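Local coordinates for aerolysin-like protein (Bombina maxima, PDB 6LH8) that belongs to the aerolysin-like family of pore-forming proteins in a toad and probably takes part in forming, or in regulating, pores that act on endolysosomes, at residues D23-A27 with I112-T116; K34-Y38 with M101-P107. All coordinates share one frame; numbering follows the deposited sequence.

Contact 1: D23-A27 with I112-T116; sequences DEMVA and IVILT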
loop_
_atom_site.group_PDB
_atom_site.type_symbol
_atom_site.label_atom_id
_atom_site.label_comp_id
_atom_site.label_asym_id
_atom_site.label_seq_id
_atom_site.Cartn_x
_atom_site.Cartn_y
_atom_site.Cartn_z
ATOM N N ASP A 23 -10.595 -7.738 -10.056
ATOM C CA ASP A 23 -11.756 -8.570 -10.366
ATOM C C ASP A 23 -12.465 -7.987 -11.579
ATOM O O ASP A 23 -12.204 -6.851 -11.982
ATOM C CB ASP A 23 -12.728 -8.663 -9.174
ATOM C CG ASP A 23 -13.657 -9.873 -9.272
ATOM O OD1 ASP A 23 -13.430 -10.728 -10.149
ATOM O OD2 ASP A 23 -14.602 -9.980 -8.465
ATOM N N GLU A 24 -13.376 -8.787 -12.150
ATOM C CA GLU A 24 -14.335 -8.336 -13.147
ATOM C C GLU A 24 -15.728 -8.833 -12.767
ATOM O O GLU A 24 -15.880 -9.907 -12.179
ATOM C CB GLU A 24 -13.972 -8.824 -14.551
ATOM C CG GLU A 24 -13.950 -10.336 -14.704
ATOM C CD GLU A 24 -13.835 -10.779 -16.155
ATOM O OE1 GLU A 24 -13.283 -10.007 -16.976
ATOM O OE2 GLU A 24 -14.289 -11.906 -16.468
ATOM N N MET A 25 -16.744 -8.027 -13.083
ATOM C CA MET A 25 -18.144 -8.411 -12.900
ATOM C C MET A 25 -18.884 -8.135 -14.203
ATOM O O MET A 25 -18.807 -7.021 -14.725
ATOM C CB MET A 25 -18.800 -7.625 -11.748
ATOM C CG MET A 25 -18.030 -7.629 -10.427
ATOM S SD MET A 25 -18.674 -6.479 -9.180
ATOM C CE MET A 25 -20.087 -7.400 -8.582
ATOM N N VAL A 26 -19.610 -9.134 -14.725
ATOM C CA VAL A 26 -20.269 -8.993 -16.021
ATOM C C VAL A 26 -21.775 -9.217 -15.895
ATOM O O VAL A 26 -22.239 -9.997 -15.057
ATOM C CB VAL A 26 -19.660 -9.950 -17.069
ATOM C CG1 VAL A 26 -20.110 -11.386 -16.829
ATOM C CG2 VAL A 26 -20.027 -9.497 -18.466
ATOM N N ALA A 27 -22.543 -8.513 -16.736
ATOM C CA ALA A 27 -23.999 -8.648 -16.777
ATOM C C ALA A 27 -24.520 -8.217 -18.145
ATOM O O ALA A 27 -23.912 -7.377 -18.817
ATOM C CB ALA A 27 -24.664 -7.817 -15.674
ATOM N N ILE A 112 -19.666 -4.740 -18.377
ATOM C CA ILE A 112 -18.485 -5.289 -17.723
ATOM C C ILE A 112 -17.922 -4.221 -16.800
ATOM O O ILE A 112 -17.661 -3.095 -17.238
ATOM C CB ILE A 112 -17.418 -5.734 -18.742
ATOM C CG1 ILE A 112 -18.046 -6.581 -19.852
ATOM C CG2 ILE A 112 -16.301 -6.487 -18.054
ATOM C CD1 ILE A 112 -18.263 -5.820 -21.148
ATOM N N VAL A 113 -17.743 -4.568 -15.529
ATOM C CA VAL A 113 -16.991 -3.743 -14.589
ATOM C C VAL A 113 -15.624 -4.388 -14.401
ATOM O O VAL A 113 -15.537 -5.538 -13.962
ATOM C CB VAL A 113 -17.703 -3.609 -13.232
ATOM C CG1 VAL A 113 -17.082 -2.475 -12.440
ATOM C CG2 VAL A 113 -19.193 -3.384 -13.412
ATOM N N ILE A 114 -14.567 -3.640 -14.711
ATOM C CA ILE A 114 -13.186 -4.070 -14.513
ATOM C C ILE A 114 -12.634 -3.263 -13.350
ATOM O O ILE A 114 -12.626 -2.026 -13.397
ATOM C CB ILE A 114 -12.325 -3.857 -15.769
ATOM C CG1 ILE A 114 -12.958 -4.540 -16.981
ATOM C CG2 ILE A 114 -10.881 -4.353 -15.505
ATOM C CD1 ILE A 114 -12.899 -6.038 -16.941
ATOM N N LEU A 115 -12.197 -3.954 -12.301
ATOM C CA LEU A 115 -11.707 -3.316 -11.087
ATOM C C LEU A 115 -10.187 -3.423 -11.044
ATOM O O LEU A 115 -9.650 -4.534 -11.063
ATOM C CB LEU A 115 -12.336 -3.977 -9.859
ATOM C CG LEU A 115 -13.855 -3.801 -9.911
ATOM C CD1 LEU A 115 -14.585 -5.052 -9.467
ATOM C CD2 LEU A 115 -14.261 -2.621 -9.062
ATOM N N THR A 116 -9.496 -2.280 -10.997
ATOM C CA THR A 116 -8.033 -2.278 -10.982
ATOM C C THR A 116 -7.496 -1.378 -9.880
ATOM O O THR A 116 -8.174 -0.465 -9.412
ATOM C CB THR A 116 -7.432 -1.789 -12.307
ATOM O OG1 THR A 116 -7.918 -0.468 -12.595
ATOM C CG2 THR A 116 -7.762 -2.729 -13.441
#

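Contact 2: K34-Y38 with M101-P107; sequences KVEFY and MPEFVEP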
loop_
_atom_site.group_PDB
_atom_site.type_symbol
_atom_site.label_atom_id
_atom_site.label_comp_id
_atom_site.label_asym_id
_atom_site.label_seq_id
_atom_site.Cartn_x
_atom_site.Cartn_y
_atom_site.Cartn_z
ATOM N N LYS A 34 -34.226 -3.248 -18.477
ATOM C CA LYS A 34 -33.246 -2.477 -17.729
ATOM C C LYS A 34 -33.191 -2.910 -16.261
ATOM O O LYS A 34 -33.798 -2.259 -15.408
ATOM C CB LYS A 34 -33.570 -0.971 -17.828
ATOM C CG LYS A 34 -32.507 -0.051 -17.245
ATOM C CD LYS A 34 -33.063 1.347 -17.024
ATOM C CE LYS A 34 -33.449 1.563 -15.574
ATOM N NZ LYS A 34 -32.898 2.840 -15.043
ATOM N N VAL A 35 -32.462 -3.977 -15.976
ATOM C CA VAL A 35 -32.357 -4.515 -14.627
ATOM C C VAL A 35 -31.304 -3.741 -13.851
ATOM O O VAL A 35 -30.317 -3.253 -14.401
ATOM C CB VAL A 35 -32.024 -6.018 -14.661
ATOM C CG1 VAL A 35 -32.304 -6.643 -13.296
ATOM C CG2 VAL A 35 -32.782 -6.701 -15.767
ATOM N N GLU A 36 -31.499 -3.661 -12.543
ATOM C CA GLU A 36 -30.492 -3.093 -11.668
ATOM C C GLU A 36 -29.313 -4.054 -11.528
ATOM O O GLU A 36 -29.408 -5.250 -11.826
ATOM C CB GLU A 36 -31.081 -2.774 -10.291
ATOM C CG GLU A 36 -31.596 -3.988 -9.539
ATOM C CD GLU A 36 -31.643 -3.756 -8.039
ATOM O OE1 GLU A 36 -31.685 -4.751 -7.284
ATOM O OE2 GLU A 36 -31.639 -2.578 -7.613
ATOM N N PHE A 37 -28.193 -3.511 -11.064
ATOM C CA PHE A 37 -26.963 -4.266 -10.909
ATOM C C PHE A 37 -26.971 -5.027 -9.587
ATOM O O PHE A 37 -27.740 -4.724 -8.672
ATOM C CB PHE A 37 -25.768 -3.322 -10.983
ATOM C CG PHE A 37 -24.450 -4.013 -11.195
ATOM C CD1 PHE A 37 -24.228 -4.787 -12.320
ATOM C CD2 PHE A 37 -23.427 -3.867 -10.272
ATOM C CE1 PHE A 37 -23.011 -5.412 -12.515
ATOM C CE2 PHE A 37 -22.212 -4.491 -10.459
ATOM C CZ PHE A 37 -22.002 -5.264 -11.583
ATOM N N TYR A 38 -26.084 -6.024 -9.496
ATOM C CA TYR A 38 -26.063 -6.914 -8.335
ATOM C C TYR A 38 -25.834 -6.153 -7.031
ATOM O O TYR A 38 -26.489 -6.429 -6.019
ATOM C CB TYR A 38 -24.979 -7.983 -8.498
ATOM C CG TYR A 38 -24.821 -8.584 -9.880
ATOM C CD1 TYR A 38 -25.668 -9.598 -10.321
ATOM C CD2 TYR A 38 -23.800 -8.168 -10.731
ATOM C CE1 TYR A 38 -25.517 -10.170 -11.583
ATOM C CE2 TYR A 38 -23.639 -8.736 -12.001
ATOM C CZ TYR A 38 -24.501 -9.737 -12.416
ATOM O OH TYR A 38 -24.348 -10.311 -13.661
ATOM N N MET A 101 -20.750 0.936 -7.692
ATOM C CA MET A 101 -21.027 0.141 -8.880
ATOM C C MET A 101 -22.020 0.861 -9.776
ATOM O O MET A 101 -22.749 1.745 -9.321
ATOM C CB MET A 101 -21.591 -1.225 -8.489
ATOM C CG MET A 101 -20.647 -2.112 -7.648
ATOM S SD MET A 101 -19.259 -2.812 -8.574
ATOM C CE MET A 101 -17.961 -1.711 -8.096
ATOM N N PRO A 102 -22.072 0.515 -11.062
ATOM C CA PRO A 102 -23.149 1.048 -11.906
ATOM C C PRO A 102 -24.504 0.621 -11.360
ATOM O O PRO A 102 -24.672 -0.490 -10.854
ATOM C CB PRO A 102 -22.864 0.443 -13.287
ATOM C CG PRO A 102 -21.915 -0.699 -13.042
ATOM C CD PRO A 102 -21.120 -0.306 -11.828
ATOM N N GLU A 103 -25.474 1.533 -11.442
ATOM C CA GLU A 103 -26.780 1.262 -10.850
ATOM C C GLU A 103 -27.577 0.273 -11.691
ATOM O O GLU A 103 -28.201 -0.648 -11.151
ATOM C CB GLU A 103 -27.547 2.572 -10.676
ATOM C CG GLU A 103 -28.626 2.531 -9.617
ATOM C CD GLU A 103 -29.546 3.737 -9.690
ATOM O OE1 GLU A 103 -30.704 3.631 -9.232
ATOM O OE2 GLU A 103 -29.110 4.789 -10.205
ATOM N N PHE A 104 -27.547 0.430 -13.012
ATOM C CA PHE A 104 -28.384 -0.346 -13.913
ATOM C C PHE A 104 -27.570 -0.857 -15.091
ATOM O O PHE A 104 -26.491 -0.342 -15.406
ATOM C CB PHE A 104 -29.552 0.489 -14.456
ATOM C CG PHE A 104 -30.593 0.827 -13.430
ATOM C CD1 PHE A 104 -31.545 -0.105 -13.057
ATOM C CD2 PHE A 104 -30.629 2.084 -12.853
ATOM C CE1 PHE A 104 -32.509 0.204 -12.117
ATOM C CE2 PHE A 104 -31.596 2.402 -11.914
ATOM C CZ PHE A 104 -32.534 1.460 -11.544
ATOM N N VAL A 105 -28.113 -1.876 -15.746
ATOM C CA VAL A 105 -27.686 -2.287 -17.077
ATOM C C VAL A 105 -28.692 -1.700 -18.060
ATOM O O VAL A 105 -29.867 -2.081 -18.056
ATOM C CB VAL A 105 -27.605 -3.814 -17.201
ATOM C CG1 VAL A 105 -26.744 -4.200 -18.390
ATOM C CG2 VAL A 105 -27.068 -4.421 -15.916
ATOM N N GLU A 106 -28.241 -0.767 -18.897
ATOM C CA GLU A 106 -29.130 -0.091 -19.834
ATOM C C GLU A 106 -29.691 -1.087 -20.850
ATOM O O GLU A 106 -29.175 -2.199 -20.989
ATOM C CB GLU A 106 -28.383 1.048 -20.529
ATOM C CG GLU A 106 -27.891 2.128 -19.563
ATOM C CD GLU A 106 -26.472 2.588 -19.859
ATOM O OE1 GLU A 106 -25.966 3.474 -19.129
ATOM O OE2 GLU A 106 -25.865 2.065 -20.823
ATOM N N PRO A 107 -30.789 -0.740 -21.526
ATOM C CA PRO A 107 -31.412 -1.698 -22.454
ATOM C C PRO A 107 -30.467 -2.147 -23.562
ATOM O O PRO A 107 -29.668 -1.364 -24.080
ATOM C CB PRO A 107 -32.600 -0.915 -23.019
ATOM C CG PRO A 107 -32.971 0.024 -21.920
ATOM C CD PRO A 107 -31.665 0.421 -21.269
#

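Contact 1: D23-A27 with I112-T116
E24 and I114 sit side by side on one face of an antiparallel beta sheet, where strand 4-28, outermost within the chain, pairs with strand 110-130. The E24 side chain, with CG between the backbone N and the carbonyl carbon (chi1 61°), runs out extended, and I114 folds its CD1 back against E24 CB at 3.8 Å. The carboxylate of E24 itself goes to K21, with which it forms a salt bridge. V26 and I112 repeat the arrangement at the next non-hydrogen-bonded pair: both chains point the same way and V26 CG2 rests on I112 CG1 at 3.8 Å. D23 with L115 and M25 with V113 are the hydrogen-bonded pairs, their side chains on the other face. There L115 CD1 reaches D23 CB at 4.1 Å and M25 SD at 4.3 Å, spanning the two neighbours. The thioether of M25 then leads away from strand 110-130 and turns toward the loop 101-107, while D23 OD2 makes a salt bridge with R42 of strand 41-53. This face is the inner one: V113 and L115 are buried, and A149 of strand 133-154 touches both. The backbone holds the pairing firmly round M25, whose N gives a 2.9 Å bond to V113 O. Toward D23 the grip is uneven: L115 N reaches D23 O well, but D23 N to L115 O is weak. The straightest bond is the last toward V26, V113 N to M25 O, 2.8 Å long with 176° at the hydrogen.

Contact 2: K34-Y38 with M101-P107
V35 O takes the hydrogen bond of V105 N, 2.9 Å long and almost straight at 176°, and a weaker CA-H...O contact from F104 CA at 3.5 Å. The F104 ring edge lies near this oxygen. The pairing joins the loop between strands 4-28 and 41-53 to that between strands 90-100 and 110-130, at one end of the long sheet. Two residues after V35, F37 N bonds E103 O from above the carbonyl plane; these two bonds flank E36 and F104, whose backbones form a single beta bridge. K34 folds back over F104: its chain bends at chi3 and chi4, laying NZ over one ring face, 3.3 Å from the centroid, in a cation-pi contact. CE follows over the same face in a CH-pi contact, and E36 CB touches F104 CE1. At the other end F37, buried, points toward 101-107. P102 CG lies over one face of its ring, M101 CB meets F37 CD2 obliquely at 3.7 Å, and M101 SD gives an oblique Met-aromatic contact; L111 and V113 also touch this ring. Backbone bonds thus fix the loop spacing, with an apolar joint on the sheet side and a cation-pi contact that probably steadies K34 at the surface.

Contacts 1 and 2 lie at one end of the elongated molecule, their centres about 13 Å apart. Contact 1 joins two regular strands and is held mainly by backbone bonds, with V113 and L115 buried on one face; contact 2 joins the loops that follow strands 4-28 and 90-100, mostly at the surface, and relies more on aromatic side chains. They touch directly: M25 SD meets M101 SD at 3.8 Å and V113 CG2 meets P102 CG, while Y38 OH probably hydrogen-bonds V26 O at the edge turned from strand 110-130. The loops therefore cover the M25/V113 end of that face, R42 lies by its D23/L115 end, and charged side chains lie at the margins of both contacts.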